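Long-range contact in endonuclease NucS (Pyrococcus abyssi, PDB 2VLD), which cleaves the 3' and 5' single-stranded ends of branched DNA structures and binds single-stranded DNA: residues C35-E40 and G50-I55. The protein carries 2 engineered substitutions. Sequence-based numbering, arbitrary orientation.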
# COMPACT_ATOMS: atom_id res chain seq x y z
N CYS A 35 -3.64 -16.68 -1.61
CA CYS A 35 -2.45 -17.03 -0.86
C CYS A 35 -2.85 -17.15 0.57
O CYS A 35 -4.00 -16.89 0.93
CB CYS A 35 -1.41 -15.90 -0.98
SG CYS A 35 -1.99 -14.26 -0.39
N LYS A 36 -1.89 -17.53 1.41
CA LYS A 36 -2.03 -17.30 2.83
C LYS A 36 -0.76 -16.69 3.41
O LYS A 36 0.27 -16.66 2.74
CB LYS A 36 -2.53 -18.54 3.60
CG LYS A 36 -2.08 -19.88 3.09
CD LYS A 36 -3.11 -20.98 3.40
CE LYS A 36 -2.83 -21.72 4.71
NZ LYS A 36 -3.78 -22.88 4.88
N VAL A 37 -0.88 -16.16 4.61
CA VAL A 37 0.19 -15.36 5.19
C VAL A 37 0.56 -15.95 6.53
O VAL A 37 -0.32 -16.31 7.31
CB VAL A 37 -0.25 -13.87 5.39
CG1 VAL A 37 0.90 -13.04 5.95
CG2 VAL A 37 -0.77 -13.29 4.09
N HIS A 38 1.86 -16.04 6.76
CA HIS A 38 2.41 -16.52 8.01
C HIS A 38 3.43 -15.49 8.48
O HIS A 38 4.31 -15.09 7.71
CB HIS A 38 3.12 -17.85 7.81
CG HIS A 38 2.31 -18.87 7.07
ND1 HIS A 38 1.46 -19.75 7.71
CD2 HIS A 38 2.22 -19.15 5.75
CE1 HIS A 38 0.89 -20.53 6.81
NE2 HIS A 38 1.34 -20.19 5.62
N TYR A 39 3.30 -15.09 9.75
CA TYR A 39 4.18 -14.10 10.33
C TYR A 39 4.79 -14.65 11.60
O TYR A 39 4.11 -15.28 12.41
CB TYR A 39 3.41 -12.82 10.67
CG TYR A 39 4.25 -11.79 11.39
CD1 TYR A 39 5.14 -10.99 10.67
CD2 TYR A 39 4.17 -11.62 12.77
CE1 TYR A 39 5.94 -10.05 11.30
CE2 TYR A 39 4.97 -10.67 13.43
CZ TYR A 39 5.86 -9.89 12.68
OH TYR A 39 6.67 -8.94 13.28
N GLU A 40 6.08 -14.39 11.76
CA GLU A 40 6.78 -14.64 13.00
C GLU A 40 7.62 -13.40 13.29
O GLU A 40 8.51 -13.07 12.52
CB GLU A 40 7.69 -15.85 12.87
CG GLU A 40 6.98 -17.17 12.73
CD GLU A 40 7.91 -18.29 12.26
OE1 GLU A 40 9.15 -18.20 12.47
OE2 GLU A 40 7.40 -19.25 11.65
N GLY A 50 -6.97 -16.24 0.89
CA GLY A 50 -7.75 -15.10 0.47
C GLY A 50 -7.03 -14.34 -0.62
O GLY A 50 -5.85 -14.58 -0.87
N ASP A 51 -7.74 -13.42 -1.26
CA ASP A 51 -7.14 -12.64 -2.33
C ASP A 51 -6.42 -11.40 -1.78
O ASP A 51 -7.01 -10.59 -1.05
CB ASP A 51 -8.18 -12.26 -3.38
CG ASP A 51 -8.96 -13.46 -3.89
OD1 ASP A 51 -8.35 -14.47 -4.28
OD2 ASP A 51 -10.21 -13.38 -3.89
N ARG A 52 -5.14 -11.28 -2.10
CA ARG A 52 -4.31 -10.21 -1.57
C ARG A 52 -3.44 -9.60 -2.66
O ARG A 52 -3.22 -10.22 -3.71
CB ARG A 52 -3.46 -10.72 -0.41
CG ARG A 52 -4.28 -11.16 0.79
CD ARG A 52 -3.44 -11.67 1.97
NE ARG A 52 -4.37 -12.11 3.00
CZ ARG A 52 -4.81 -13.36 3.17
NH1 ARG A 52 -4.35 -14.35 2.40
NH2 ARG A 52 -5.70 -13.62 4.12
N ILE A 53 -2.96 -8.38 -2.40
CA ILE A 53 -2.03 -7.69 -3.28
C ILE A 53 -0.73 -7.52 -2.50
O ILE A 53 -0.76 -7.06 -1.36
CB ILE A 53 -2.53 -6.30 -3.68
CG1 ILE A 53 -3.93 -6.39 -4.28
CG2 ILE A 53 -1.58 -5.68 -4.67
CD1 ILE A 53 -4.52 -5.06 -4.69
N ILE A 54 0.38 -7.89 -3.12
CA ILE A 54 1.66 -7.95 -2.43
C ILE A 54 2.65 -7.08 -3.20
O ILE A 54 2.88 -7.30 -4.40
CB ILE A 54 2.20 -9.40 -2.37
CG1 ILE A 54 1.31 -10.29 -1.49
CG2 ILE A 54 3.62 -9.43 -1.84
CD1 ILE A 54 0.36 -11.16 -2.26
N ILE A 55 3.26 -6.11 -2.50
CA ILE A 55 4.13 -5.13 -3.13
C ILE A 55 5.55 -5.26 -2.58
O ILE A 55 5.77 -5.22 -1.37
CB ILE A 55 3.57 -3.70 -2.93
CG1 ILE A 55 2.22 -3.57 -3.65
CG2 ILE A 55 4.51 -2.65 -3.47
CD1 ILE A 55 1.45 -2.29 -3.35
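Cys35 and Gly50 form an antiparallel hydrogen-bonded pair in the curled β-sheet of the PH-like N-terminal domain, the region that holds the single-stranded DNA binding site. Two backbone bonds close the ring between them: Cys35 N gives to Gly50 O at 3.1 Å, and Gly50 N gives to Cys35 O at 3.0 Å. Beyond this pair the strands part, 35-40 turning to pair with 44-48 while 50-55 runs on at 73° to it. Arg52 fills the angle of the fork. Its chain is extended from CG to NE and runs alongside the Cys35 sulphur, which sits between the backbone N and the carbonyl carbon (chi1 59°) and touches CB, CG and CD of the arginine. Arg52 NH1 then reaches Cys35 SG in a weak but fairly straight hydrogen bond of 3.7 Å, with the Cys35 carbonyl at the guanidinium edge. Val37 supplies a lid: CG2 lies over one guanidinium face and rests on Arg52 CD at 3.8 Å. Arg52 NH2 gives a hydrogen bond to Gly48 O, so the charged end of this buried side chain is tied to the end of strand 44-48 as well. An alanine in place of Arg52 would probably open a gap beside Cys35 and Val37 and leave Gly48 O without its side-chain donor. Ile64 of the neighbouring strand 62-65 packs against Val37, Arg52 and Ile54. Two residues farther along 50-55, Ile54 CD1 comes to 4.3 Å from Cys35 SG.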